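Local atomic coordinates of major exported protein (Pseudomonas aeruginosa, PDB entry 3HE1), a protein that probably forms hexameric rings that act as the secreted, tube-building component of a type VI secretion system, as its Hcp relatives do. Residues A[26-31]-A[119-124]; A[32-37]-A[110-115]; A[68-73]-A[85-90]; A[131-136]-A[173-178]; A[140-145]-A[164-169]. One frame throughout, in Å; residues are numbered along the deposited sequence. Where two conformers were deposited one is given.

Interaction 1 (A[26-31]-A[119-124]); sequences PAYMSI and QWYRTS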
# COMPACT_ATOMS: atom_id res chain seq x y z
N PRO A 26 -7.04 18.98 17.46
CA PRO A 26 -5.80 18.43 17.99
C PRO A 26 -5.97 18.08 19.45
O PRO A 26 -6.95 18.50 20.08
CB PRO A 26 -4.86 19.62 17.89
CG PRO A 26 -5.75 20.73 18.37
CD PRO A 26 -7.14 20.42 17.79
N ALA A 27 -5.05 17.30 19.97
CA ALA A 27 -4.98 17.02 21.39
C ALA A 27 -3.78 17.80 21.92
O ALA A 27 -2.86 18.14 21.16
CB ALA A 27 -4.82 15.54 21.63
N TYR A 28 -3.81 18.13 23.21
CA TYR A 28 -2.65 18.74 23.86
C TYR A 28 -2.35 17.90 25.06
O TYR A 28 -3.25 17.29 25.62
CB TYR A 28 -2.92 20.20 24.25
CG TYR A 28 -2.99 21.12 23.05
CD1 TYR A 28 -1.83 21.62 22.47
CD2 TYR A 28 -4.21 21.45 22.47
CE1 TYR A 28 -1.88 22.44 21.36
CE2 TYR A 28 -4.27 22.28 21.35
CZ TYR A 28 -3.10 22.77 20.80
OH TYR A 28 -3.15 23.60 19.70
N MSE A 29 -1.08 17.83 25.45
CA MSE A 29 -0.70 16.91 26.52
C MSE A 29 0.18 17.58 27.57
O MSE A 29 0.82 18.60 27.31
CB MSE A 29 -0.01 15.67 25.93
CG MSE A 29 0.51 14.63 26.94
SE MSE A 29 1.42 13.21 25.96
CE MSE A 29 2.20 14.38 24.60
N SER A 30 0.20 17.02 28.76
CA SER A 30 1.09 17.49 29.79
C SER A 30 1.79 16.28 30.36
O SER A 30 1.20 15.20 30.49
CB SER A 30 0.33 18.24 30.89
OG SER A 30 -0.55 17.38 31.59
N ILE A 31 3.06 16.47 30.67
CA ILE A 31 3.78 15.44 31.38
C ILE A 31 4.43 16.00 32.63
O ILE A 31 5.04 17.06 32.60
CB ILE A 31 4.80 14.75 30.49
CG1 ILE A 31 4.07 14.20 29.24
CG2 ILE A 31 5.53 13.66 31.28
CD1 ILE A 31 4.92 13.44 28.24
N GLN A 119 -5.49 15.84 26.45
CA GLN A 119 -6.72 16.58 26.39
C GLN A 119 -7.20 16.71 24.96
O GLN A 119 -6.49 17.24 24.11
CB GLN A 119 -6.53 17.96 26.99
CG GLN A 119 -6.31 17.94 28.47
CD GLN A 119 -6.56 19.30 29.09
OE1 GLN A 119 -6.73 20.31 28.38
NE2 GLN A 119 -6.59 19.35 30.42
N TRP A 120 -8.43 16.26 24.71
CA TRP A 120 -8.96 16.21 23.36
C TRP A 120 -9.81 17.44 23.01
O TRP A 120 -10.62 17.90 23.83
CB TRP A 120 -9.75 14.91 23.17
CG TRP A 120 -8.99 13.65 23.56
CD1 TRP A 120 -8.76 13.19 24.83
CD2 TRP A 120 -8.38 12.71 22.68
NE1 TRP A 120 -8.05 12.02 24.79
CE2 TRP A 120 -7.81 11.70 23.48
CE3 TRP A 120 -8.27 12.62 21.29
CZ2 TRP A 120 -7.13 10.61 22.94
CZ3 TRP A 120 -7.59 11.54 20.74
CH2 TRP A 120 -7.03 10.55 21.57
N TYR A 121 -9.62 17.96 21.80
CA TYR A 121 -10.34 19.15 21.35
C TYR A 121 -11.13 18.94 20.05
O TYR A 121 -10.75 18.14 19.19
CB TYR A 121 -9.38 20.34 21.21
CG TYR A 121 -8.90 20.88 22.53
CD1 TYR A 121 -9.52 21.98 23.12
CD2 TYR A 121 -7.83 20.28 23.21
CE1 TYR A 121 -9.09 22.48 24.34
CE2 TYR A 121 -7.40 20.78 24.43
CZ TYR A 121 -8.03 21.87 24.99
OH TYR A 121 -7.60 22.36 26.20
N ARG A 122 -12.23 19.68 19.92
CA ARG A 122 -13.13 19.56 18.78
C ARG A 122 -13.82 20.89 18.54
O ARG A 122 -13.81 21.78 19.40
CB ARG A 122 -14.20 18.50 19.07
CG ARG A 122 -15.42 19.09 19.76
CD ARG A 122 -16.35 18.04 20.32
NE ARG A 122 -17.46 18.63 21.05
CZ ARG A 122 -18.39 17.94 21.71
NH1 ARG A 122 -18.34 16.61 21.72
NH2 ARG A 122 -19.37 18.56 22.35
N THR A 123 -14.44 21.02 17.37
CA THR A 123 -15.30 22.16 17.10
C THR A 123 -16.69 21.88 17.68
O THR A 123 -17.35 20.92 17.29
CB THR A 123 -15.43 22.43 15.60
OG1 THR A 123 -14.12 22.51 15.01
CG2 THR A 123 -16.19 23.72 15.35
N SER A 124 -17.11 22.73 18.61
CA SER A 124 -18.38 22.53 19.30
C SER A 124 -19.56 22.71 18.36
O SER A 124 -19.38 23.07 17.19
CB SER A 124 -18.51 23.51 20.47
OG SER A 124 -18.68 24.84 20.01
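Y28 and Q119 make the regular hydrogen-bonded pair of this antiparallel contact. Y28 N donates to Q119 O at 3.0 Å, in the carbonyl plane. Q119 N answers to Y28 O at 2.8 Å, and this bond is almost straight (170° at the hydrogen). A third backbone bond, Y121 N to P26 O at 3.2 Å, is bent and weak. Between these lies the non-hydrogen-bonded pair A27 and W120, where A27 CA comes to 3.1 Å from Q119 O in a CA-H...O contact.

The aromatic contact is on the face that bears Y28 and Q119. Both tyrosines hold CG beside the backbone N (chi1 -71° in each), which sets the rings next to each other across the strands. The edge of Y28 is turned to the face of Y121 in an offset edge-to-face pair, with planes 80° apart and Y28 CD2 3.8 Å from Y121 CE2.

The apolar part is small: P26 CD touches Y121 CB at 4.1 Å. Outside the segments, Y121 OH bonds to H57, whose ring stacks on Y28. On the opposite face, W120 NE1 bonds to T135. The pairing of 27-33 with 112-123 belongs to the curled antiparallel barrel of the Hcp family.

Interaction 2 (A[32-37]-A[110-115]); sequences TGTKQG and GERLTK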
# COMPACT_ATOMS: atom_id res chain seq x y z
N THR A 32 4.24 15.31 33.74
CA THR A 32 4.98 15.59 34.97
C THR A 32 5.77 14.34 35.32
O THR A 32 5.18 13.27 35.52
CB THR A 32 4.06 15.95 36.15
OG1 THR A 32 3.40 17.18 35.89
CG2 THR A 32 4.87 16.09 37.44
N GLY A 33 7.09 14.47 35.37
CA GLY A 33 7.96 13.36 35.70
C GLY A 33 8.44 13.45 37.14
O GLY A 33 8.70 14.54 37.65
N THR A 34 8.55 12.31 37.80
CA THR A 34 9.01 12.27 39.18
C THR A 34 10.33 13.03 39.35
O THR A 34 10.56 13.69 40.38
CB THR A 34 9.18 10.82 39.69
OG1 THR A 34 9.77 10.01 38.67
CG2 THR A 34 7.83 10.23 40.09
N LYS A 35 11.19 12.94 38.35
CA LYS A 35 12.50 13.58 38.41
C LYS A 35 12.51 14.97 37.79
O LYS A 35 13.10 15.89 38.35
CB LYS A 35 13.56 12.70 37.74
CG LYS A 35 13.82 11.40 38.47
CD LYS A 35 12.74 10.35 38.17
CE LYS A 35 12.94 9.11 39.04
NZ LYS A 35 12.43 7.89 38.38
N GLN A 36 11.83 15.12 36.66
CA GLN A 36 11.91 16.34 35.87
C GLN A 36 10.81 17.38 36.11
O GLN A 36 10.89 18.50 35.59
CB GLN A 36 11.94 16.00 34.39
CG GLN A 36 13.08 15.08 33.98
CD GLN A 36 13.31 15.08 32.48
OE1 GLN A 36 13.58 16.13 31.88
NE2 GLN A 36 13.22 13.90 31.86
N GLY A 37 9.79 17.04 36.88
CA GLY A 37 8.69 17.96 37.09
C GLY A 37 7.79 18.00 35.86
O GLY A 37 7.54 16.96 35.25
N GLY A 110 14.61 5.59 32.39
CA GLY A 110 13.62 4.74 33.04
C GLY A 110 12.75 5.46 34.07
O GLY A 110 12.22 4.84 35.01
N GLU A 111 12.61 6.77 33.88
CA GLU A 111 11.90 7.62 34.82
C GLU A 111 10.37 7.44 34.80
O GLU A 111 9.74 7.60 33.76
CB GLU A 111 12.25 9.09 34.55
CG GLU A 111 11.42 10.07 35.38
CD GLU A 111 11.54 11.49 34.87
OE1 GLU A 111 12.42 11.74 34.03
OE2 GLU A 111 10.74 12.35 35.29
N ARG A 112 9.80 7.12 35.96
CA ARG A 112 8.35 7.01 36.10
C ARG A 112 7.68 8.36 35.91
O ARG A 112 8.05 9.36 36.54
CB ARG A 112 7.95 6.41 37.46
CG ARG A 112 6.44 6.48 37.76
CD ARG A 112 6.02 5.71 39.03
NE ARG A 112 6.69 6.18 40.24
CZ ARG A 112 6.28 7.21 40.98
NH1 ARG A 112 5.19 7.89 40.65
NH2 ARG A 112 6.95 7.55 42.07
N LEU A 113 6.69 8.40 35.03
CA LEU A 113 5.92 9.61 34.76
C LEU A 113 4.72 9.70 35.70
O LEU A 113 3.75 8.97 35.52
CB LEU A 113 5.39 9.56 33.33
CG LEU A 113 6.10 10.45 32.34
CD1 LEU A 113 7.53 10.67 32.83
CD2 LEU A 113 6.02 9.80 30.95
N THR A 114 4.76 10.60 36.68
CA THR A 114 3.63 10.71 37.62
C THR A 114 2.27 10.91 36.94
O THR A 114 1.27 10.29 37.33
CB THR A 114 3.82 11.80 38.69
OG1 THR A 114 4.67 11.31 39.73
CG2 THR A 114 2.49 12.18 39.29
N LYS A 115 2.22 11.79 35.94
CA LYS A 115 0.99 11.99 35.18
C LYS A 115 1.24 12.43 33.74
O LYS A 115 1.91 13.43 33.48
CB LYS A 115 0.06 13.00 35.87
CG LYS A 115 -1.25 13.20 35.14
CD LYS A 115 -2.38 13.68 36.08
CE LYS A 115 -2.47 15.19 36.12
NZ LYS A 115 -3.82 15.63 36.61
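The E111 carboxylate lies against the turn 33-37, with OE2 only 3.0 Å from G33 CA. The side chain is stretched out from CB (chi1 173°, chi2 -166°), and this carries its oxygens across to the turn. OE2 accepts two backbone bonds, from K35 N at 3.1 Å and from Q36 N at 3.3 Å. Both donors come from above the carboxylate plane and from the same face. OE1 takes Q36 NE2 at 3.2 Å on its syn lone pair, with OE1 lying in the plane of the Q36 amide. That amide nitrogen also bonds to L102 O at the neighbouring helix 100-109.

R112 O is gripped twice by T34. T34 OG1 reaches it at 2.8 Å on a lone pair, and T34 N at 3.2 Å. The hydroxyl gets there because OG1 sits between the backbone N and the carbonyl carbon (chi1 42°).

Further along, T32 N donates to K115 O at 3.0 Å, while the return bond from K115 N to T32 O is weak. A classic beta bulge puts the two residues T114 and K115 opposite the single residue T32. K35 NZ stays 5.7 Å from E111 OE2, so no ion pair is made. The buried carboxylate is met instead by the backbone N-H groups of K35 and Q36 and the side-chain amide of Q36, which would probably stabilise its negative charge.

Interaction 3 (A[68-73]-A[85-90]); sequences HEVIIP and RVHKPV
V90 and H68 pack closely: V90 CG2 sits over the centre of the H68 ring, 3.9 Å from its centroid. A second CH-pi contact follows along the ladder. V70 CG2 lies over one face of the H87 ring, 4.0 Å from the centroid and displaced toward the rim. V70 and H87 point the same way from a non-hydrogen-bonded pair. With chi1 at 177°, V70 puts CG1 opposite its N and leaves CG2 on the side of the histidine. H87 is fixed further by Y170 OH at ND1 and D186 at NE2. Beside it, I71 and V86 exchange backbone bonds, I71 N to V86 O at 3.1 Å and V86 N to I71 O at 2.9 Å.

The outer side is looser. The bond from K88 N to E69 O is bent and weak. The K88 side chain passes E69 O with CB and CG, and its amine extends beyond the contact. I71 CG2 and V86 CB are 4.2 Å apart. At the tip, P73 CG meets V86 CG2 at 4.0 Å, just before the connection 74-84, which was not modelled.

The contact is an antiparallel beta hairpin whose residues 68-71 continue the sheet into the second subunit.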
# COMPACT_ATOMS: atom_id res chain seq x y z
N HIS A 68 -4.08 3.43 20.72
CA HIS A 68 -4.12 2.67 21.97
C HIS A 68 -5.13 1.54 21.83
O HIS A 68 -6.10 1.66 21.08
CB HIS A 68 -4.51 3.54 23.15
CG HIS A 68 -4.53 2.78 24.44
ND1 HIS A 68 -5.51 2.94 25.39
CD2 HIS A 68 -3.70 1.82 24.91
CE1 HIS A 68 -5.27 2.12 26.41
NE2 HIS A 68 -4.18 1.43 26.14
N GLU A 69 -4.90 0.45 22.55
CA GLU A 69 -5.83 -0.65 22.46
C GLU A 69 -5.84 -1.55 23.66
O GLU A 69 -4.80 -1.98 24.15
CB GLU A 69 -5.60 -1.50 21.21
CG GLU A 69 -6.89 -2.13 20.68
CD GLU A 69 -6.66 -2.96 19.44
OE1 GLU A 69 -5.84 -3.89 19.52
OE2 GLU A 69 -7.30 -2.70 18.39
N VAL A 70 -7.06 -1.83 24.10
CA VAL A 70 -7.32 -2.78 25.16
C VAL A 70 -8.06 -3.96 24.54
O VAL A 70 -8.98 -3.78 23.73
CB VAL A 70 -8.16 -2.12 26.26
CG1 VAL A 70 -8.51 -3.13 27.35
CG2 VAL A 70 -7.39 -0.90 26.81
N ILE A 71 -7.63 -5.17 24.87
CA ILE A 71 -8.26 -6.34 24.27
C ILE A 71 -8.59 -7.43 25.27
O ILE A 71 -8.05 -7.47 26.37
CB ILE A 71 -7.39 -6.93 23.13
CG1 ILE A 71 -8.13 -8.07 22.42
CG2 ILE A 71 -6.05 -7.40 23.67
CD1 ILE A 71 -7.38 -8.67 21.25
N ILE A 72 -9.50 -8.30 24.87
CA ILE A 72 -9.80 -9.54 25.57
C ILE A 72 -9.28 -10.67 24.67
O ILE A 72 -9.81 -10.87 23.57
CB ILE A 72 -11.33 -9.72 25.75
CG1 ILE A 72 -11.91 -8.60 26.61
CG2 ILE A 72 -11.66 -11.12 26.32
CD1 ILE A 72 -11.82 -7.24 25.99
N PRO A 73 -8.24 -11.38 25.13
CA PRO A 73 -7.66 -12.52 24.39
C PRO A 73 -8.71 -13.58 24.10
O PRO A 73 -9.48 -13.90 25.00
CB PRO A 73 -6.62 -13.08 25.36
CG PRO A 73 -6.25 -11.94 26.23
CD PRO A 73 -7.50 -11.10 26.37
N ARG A 85 -8.46 -8.62 30.94
CA ARG A 85 -8.14 -7.73 29.84
C ARG A 85 -6.63 -7.49 29.73
O ARG A 85 -5.88 -7.72 30.68
CB ARG A 85 -8.91 -6.40 29.95
CG ARG A 85 -8.40 -5.40 31.00
CD ARG A 85 -8.60 -5.87 32.45
NE ARG A 85 -8.12 -4.88 33.42
CZ ARG A 85 -8.06 -5.09 34.74
NH1 ARG A 85 -7.61 -4.13 35.54
NH2 ARG A 85 -8.43 -6.26 35.25
N VAL A 86 -6.18 -7.03 28.57
CA VAL A 86 -4.78 -6.79 28.33
C VAL A 86 -4.61 -5.40 27.72
O VAL A 86 -5.09 -5.14 26.61
CB VAL A 86 -4.20 -7.87 27.38
CG1 VAL A 86 -2.92 -7.40 26.71
CG2 VAL A 86 -3.98 -9.18 28.13
N HIS A 87 -3.95 -4.48 28.43
CA HIS A 87 -3.71 -3.16 27.85
C HIS A 87 -2.50 -3.14 26.94
O HIS A 87 -1.56 -3.93 27.12
CB HIS A 87 -3.56 -2.11 28.94
CG HIS A 87 -4.80 -1.91 29.75
ND1 HIS A 87 -5.40 -0.68 29.92
CD2 HIS A 87 -5.57 -2.80 30.43
CE1 HIS A 87 -6.47 -0.81 30.68
NE2 HIS A 87 -6.60 -2.09 31.00
N LYS A 88 -2.55 -2.25 25.94
CA LYS A 88 -1.43 -1.98 25.05
C LYS A 88 -0.89 -0.58 25.30
O LYS A 88 -1.64 0.29 25.75
CB LYS A 88 -1.86 -2.08 23.59
CG LYS A 88 -2.38 -3.44 23.21
CD LYS A 88 -1.51 -4.52 23.78
CE LYS A 88 -1.89 -5.88 23.24
NZ LYS A 88 -1.35 -6.98 24.11
N PRO A 89 0.41 -0.35 25.02
CA PRO A 89 1.01 0.94 25.36
C PRO A 89 0.28 2.08 24.70
O PRO A 89 -0.27 1.87 23.61
CB PRO A 89 2.43 0.82 24.79
CG PRO A 89 2.70 -0.64 24.76
CD PRO A 89 1.39 -1.27 24.41
N VAL A 90 0.25 3.25 25.33
CA VAL A 90 -0.36 4.41 24.69
C VAL A 90 0.66 5.04 23.76
O VAL A 90 1.84 5.11 24.09
CB VAL A 90 -0.90 5.44 25.69
CG1 VAL A 90 -1.42 6.69 24.96
CG2 VAL A 90 -2.01 4.83 26.52

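Interaction 4 (A[131-136]-A[173-178]); sequences HYYTTV and ITWTHE
E178 holds CG beside its backbone N (chi1 -63°), and H131 holds CG opposite its own (chi1 178°). Together these place E178 CG over one face of the H131 imidazole, 4.0 Å from the centroid. Y133, with CG also opposite the backbone N, slides its ring beneath T176 O, which lies 3.4 Å above the ring plane. Its hydroxyl oxygen OH then comes 3.4 Å from W175 CB. Y132 turns its ring edge to the face of H177, with planes 75° apart.

The T134-T176 pair is regular. T134 N to T176 O and T176 N to T134 O are both 2.9 Å and lie in the carbonyl plane. Beyond the strand end, E178 N also donates to Y132 O, from above its carbonyl plane. A water sits 2.6 Å from T176 OG1 and bonds weakly to T134 O.

Y132 OH bonds to H162 of the second subunit, and H177 NE2 to D47 O of the same subunit. Within the chain, strand 129-137 lies between strand 112-123 and strand 172-177, and strand 183-187 follows on the far side of 172-177.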
# COMPACT_ATOMS: atom_id res chain seq x y z
N HIS A 131 -12.59 21.73 24.69
CA HIS A 131 -12.09 20.51 25.26
C HIS A 131 -13.29 19.66 25.65
O HIS A 131 -14.16 20.10 26.40
CB HIS A 131 -11.22 20.81 26.47
CG HIS A 131 -10.71 19.58 27.15
ND1 HIS A 131 -10.49 19.51 28.51
CD2 HIS A 131 -10.40 18.35 26.66
CE1 HIS A 131 -10.05 18.31 28.82
NE2 HIS A 131 -9.99 17.58 27.72
N TYR A 132 -13.35 18.44 25.14
CA TYR A 132 -14.54 17.62 25.35
C TYR A 132 -14.22 16.19 25.81
O TYR A 132 -15.12 15.46 26.19
CB TYR A 132 -15.37 17.57 24.07
CG TYR A 132 -14.78 16.63 23.06
CD1 TYR A 132 -15.33 15.37 22.86
CD2 TYR A 132 -13.65 16.98 22.34
CE1 TYR A 132 -14.78 14.49 21.96
CE2 TYR A 132 -13.08 16.10 21.43
CZ TYR A 132 -13.66 14.85 21.24
OH TYR A 132 -13.11 13.97 20.34
N TYR A 133 -12.94 15.80 25.79
CA TYR A 133 -12.54 14.45 26.21
C TYR A 133 -11.17 14.51 26.90
O TYR A 133 -10.32 15.32 26.50
CB TYR A 133 -12.46 13.53 25.00
CG TYR A 133 -12.58 12.05 25.28
CD1 TYR A 133 -13.82 11.47 25.53
CD2 TYR A 133 -11.47 11.21 25.24
CE1 TYR A 133 -13.94 10.11 25.78
CE2 TYR A 133 -11.58 9.86 25.47
CZ TYR A 133 -12.81 9.31 25.74
OH TYR A 133 -12.93 7.96 25.98
N THR A 134 -10.95 13.67 27.91
CA THR A 134 -9.62 13.52 28.52
C THR A 134 -9.18 12.07 28.67
O THR A 134 -9.97 11.20 29.02
CB THR A 134 -9.52 14.20 29.88
OG1 THR A 134 -9.85 15.59 29.73
CG2 THR A 134 -8.11 14.08 30.45
N THR A 135 -7.92 11.83 28.34
CA THR A 135 -7.27 10.56 28.59
C THR A 135 -6.12 10.86 29.54
O THR A 135 -5.38 11.83 29.34
CB THR A 135 -6.68 9.97 27.30
OG1 THR A 135 -7.72 9.78 26.34
CG2 THR A 135 -5.98 8.64 27.60
N VAL A 136 -5.96 10.06 30.57
CA VAL A 136 -4.95 10.36 31.57
C VAL A 136 -4.22 9.13 32.06
O VAL A 136 -4.85 8.16 32.49
CB VAL A 136 -5.59 11.05 32.77
CG1 VAL A 136 -4.62 11.09 33.93
CG2 VAL A 136 -6.01 12.46 32.39
N ILE A 173 -5.26 4.20 33.58
CA ILE A 173 -5.66 5.15 32.58
C ILE A 173 -7.11 5.46 32.83
O ILE A 173 -7.89 4.59 33.25
CB ILE A 173 -5.55 4.52 31.21
CG1 ILE A 173 -6.12 5.45 30.14
CG2 ILE A 173 -6.28 3.22 31.24
CD1 ILE A 173 -5.76 5.02 28.72
N THR A 174 -7.47 6.71 32.61
CA THR A 174 -8.81 7.16 32.87
C THR A 174 -9.29 7.88 31.62
O THR A 174 -8.55 8.69 31.04
CB THR A 174 -8.87 8.08 34.11
OG1 THR A 174 -8.28 7.41 35.22
CG2 THR A 174 -10.31 8.43 34.46
N TRP A 175 -10.50 7.56 31.20
CA TRP A 175 -11.13 8.22 30.07
C TRP A 175 -12.35 8.96 30.57
O TRP A 175 -13.23 8.37 31.19
CB TRP A 175 -11.59 7.20 29.02
CG TRP A 175 -10.57 6.19 28.58
CD1 TRP A 175 -9.71 6.28 27.50
CD2 TRP A 175 -10.33 4.91 29.17
NE1 TRP A 175 -8.96 5.14 27.41
CE2 TRP A 175 -9.31 4.28 28.42
CE3 TRP A 175 -10.87 4.24 30.28
CZ2 TRP A 175 -8.83 3.01 28.74
CZ3 TRP A 175 -10.39 2.98 30.60
CH2 TRP A 175 -9.38 2.38 29.83
N THR A 176 -12.41 10.25 30.31
CA THR A 176 -13.53 11.06 30.74
C THR A 176 -14.10 11.82 29.56
O THR A 176 -13.34 12.37 28.77
CB THR A 176 -13.08 12.08 31.74
OG1 THR A 176 -12.35 11.43 32.79
CG2 THR A 176 -14.28 12.82 32.29
N HIS A 177 -15.42 11.84 29.44
CA HIS A 177 -16.06 12.74 28.50
C HIS A 177 -16.44 14.00 29.27
O HIS A 177 -17.14 13.91 30.27
CB HIS A 177 -17.28 12.10 27.83
CG HIS A 177 -17.87 12.94 26.74
ND1 HIS A 177 -17.96 12.51 25.43
CD2 HIS A 177 -18.34 14.21 26.75
CE1 HIS A 177 -18.49 13.46 24.69
NE2 HIS A 177 -18.73 14.51 25.46
N GLU A 178 -15.97 15.16 28.80
CA GLU A 178 -15.99 16.43 29.56
C GLU A 178 -17.27 17.25 29.45
O GLU A 178 -17.56 18.07 30.33
CB GLU A 178 -14.81 17.33 29.18
CG GLU A 178 -13.43 16.75 29.49
CD GLU A 178 -13.19 16.57 30.98
OE1 GLU A 178 -14.01 17.03 31.79
OE2 GLU A 178 -12.15 15.97 31.35
O HOH W 1 -9.90 11.30 32.01

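Interaction 5 (A[140-145]-A[164-169]); sequences AIIVDI and EDVHFT
H167 O receives V143 N at 2.7 Å, the shortest of the backbone bonds between the two strands, and I142 CA also approaches it in a CA-H...O contact. H167 N bonds instead to D144 O, at 3.0 Å. V143 and D144 thus both stand opposite H167, as in a beta bulge. At the other end, I141 and T169 are a hydrogen-bonded pair. T169 N meets I141 O at 2.9 Å in the carbonyl plane, while I141 N reaches T169 O from well above its plane.

The buried face carries the apolar packing. V166 holds its two methyls apart, CG1 opposite the backbone N (chi1 -180°), and each finds an isoleucine. CG1 meets I142 CG2 at 3.3 Å, which is tight, and CG2 meets I145 CD1 at 3.6 Å. I142 CG1 lies alongside F168 CD1 at 3.9 Å. E164 CG rests on I145 CG2, and its carboxylate makes a salt bridge to K94. Helix 100-109 covers this face, with L103 against both isoleucines, A106 on I142 and L107 on I145.

On the opposite face, V143 CG1 touches T169 CG2 at 3.7 Å. D144 and I145 pair with a strand of the third subunit, so the sheet continues between chains. The arrangement is that of the Hcp fold: a curled antiparallel barrel wall backed by one helix and joined edge to edge between subunits, consistent with the hexameric ring of Hcp proteins.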
# COMPACT_ATOMS: atom_id res chain seq x y z
N ALA A 140 3.08 6.40 34.58
CA ALA A 140 3.44 5.90 33.28
C ALA A 140 4.95 5.85 33.10
O ALA A 140 5.70 6.48 33.83
CB ALA A 140 2.79 6.76 32.18
N ILE A 141 5.38 5.06 32.12
CA ILE A 141 6.79 4.89 31.80
C ILE A 141 6.94 4.96 30.29
O ILE A 141 6.15 4.35 29.56
CB ILE A 141 7.31 3.55 32.35
CG1 ILE A 141 7.32 3.58 33.89
CG2 ILE A 141 8.68 3.27 31.81
CD1 ILE A 141 7.01 2.26 34.57
N ILE A 142 7.91 5.73 29.79
CA ILE A 142 8.10 5.81 28.34
C ILE A 142 8.91 4.61 27.80
O ILE A 142 10.08 4.44 28.15
CB ILE A 142 8.80 7.11 27.93
CG1 ILE A 142 8.10 8.31 28.56
CG2 ILE A 142 8.84 7.23 26.40
CD1 ILE A 142 8.57 9.64 28.00
N VAL A 143 8.30 3.80 26.94
CA VAL A 143 8.92 2.54 26.56
C VAL A 143 9.68 2.57 25.23
O VAL A 143 10.50 1.70 24.98
CB VAL A 143 7.92 1.39 26.60
CG1 VAL A 143 7.70 0.96 28.05
CG2 VAL A 143 6.60 1.80 25.97
N ASP A 144 9.40 3.57 24.39
CA ASP A 144 10.17 3.77 23.17
C ASP A 144 9.80 5.06 22.46
O ASP A 144 8.70 5.58 22.60
CB ASP A 144 10.12 2.57 22.21
CG ASP A 144 8.86 1.75 22.36
OD1 ASP A 144 8.96 0.51 22.28
OD2 ASP A 144 7.77 2.33 22.55
N ILE A 145 10.78 5.60 21.75
CA ILE A 145 10.60 6.80 20.94
C ILE A 145 11.17 6.57 19.54
O ILE A 145 12.15 5.84 19.37
CB ILE A 145 11.22 8.06 21.60
CG1 ILE A 145 10.50 8.40 22.90
CG2 ILE A 145 11.17 9.26 20.65
CD1 ILE A 145 10.86 9.75 23.46
N GLU A 164 7.81 12.67 15.71
CA GLU A 164 8.29 11.96 16.87
C GLU A 164 7.13 11.28 17.59
O GLU A 164 6.26 11.94 18.15
CB GLU A 164 9.01 12.95 17.78
CG GLU A 164 9.35 12.45 19.15
CD GLU A 164 10.24 13.44 19.90
OE1 GLU A 164 11.48 13.39 19.69
OE2 GLU A 164 9.70 14.25 20.70
N ASP A 165 7.13 9.96 17.55
CA ASP A 165 6.15 9.15 18.25
C ASP A 165 6.69 8.71 19.59
O ASP A 165 7.82 8.24 19.67
CB ASP A 165 5.83 7.88 17.46
CG ASP A 165 5.39 8.16 16.04
OD1 ASP A 165 4.90 9.27 15.76
OD2 ASP A 165 5.52 7.24 15.22
N VAL A 166 5.88 8.81 20.64
CA VAL A 166 6.29 8.33 21.96
C VAL A 166 5.30 7.34 22.56
O VAL A 166 4.09 7.54 22.47
CB VAL A 166 6.49 9.50 22.93
CG1 VAL A 166 6.92 8.98 24.29
CG2 VAL A 166 7.52 10.47 22.36
N HIS A 167 5.82 6.27 23.16
CA HIS A 167 5.00 5.21 23.75
C HIS A 167 5.12 5.12 25.26
O HIS A 167 6.23 5.06 25.80
CB HIS A 167 5.39 3.86 23.19
CG HIS A 167 5.46 3.82 21.71
ND1 HIS A 167 5.00 2.76 20.97
CD2 HIS A 167 5.94 4.72 20.82
CE1 HIS A 167 5.19 3.00 19.69
NE2 HIS A 167 5.76 4.19 19.57
N PHE A 168 3.98 5.08 25.93
CA PHE A 168 3.93 4.96 27.37
C PHE A 168 3.22 3.67 27.76
O PHE A 168 2.19 3.31 27.20
CB PHE A 168 3.14 6.12 27.97
CG PHE A 168 3.44 7.46 27.39
CD1 PHE A 168 4.25 8.37 28.07
CD2 PHE A 168 2.89 7.85 26.17
CE1 PHE A 168 4.52 9.64 27.55
CE2 PHE A 168 3.15 9.11 25.64
CZ PHE A 168 3.96 10.01 26.34
N THR A 169 3.77 2.97 28.74
CA THR A 169 2.96 2.07 29.52
C THR A 169 2.54 2.88 30.75
O THR A 169 2.89 4.06 30.85
CB THR A 169 3.71 0.78 29.88
OG1 THR A 169 4.83 1.09 30.72
CG2 THR A 169 4.19 0.08 28.60

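How the interactions relate
All five contacts lie in one curled antiparallel sheet. Interactions 1 and 2 are two ends of the same strand pair, 27-33 with 112-123, with centres about 21 Å apart. Interaction 4 extends the sheet beyond interaction 1: W120 N lies 2.8 Å from Y133 O. Interaction 5 flanks interaction 2, where L113 CD2 packs on I142 CG1 at 3.5 Å. Interaction 3 adjoins interaction 5 through V90 N and F168 O, 2.7 Å apart, and meets interaction 4 where H68 CE1 is 3.7 Å from I173 CD1. Interactions 1, 3 and 4 touch the second subunit and interaction 5 the third, while interaction 2 touches no other chain of the assembly.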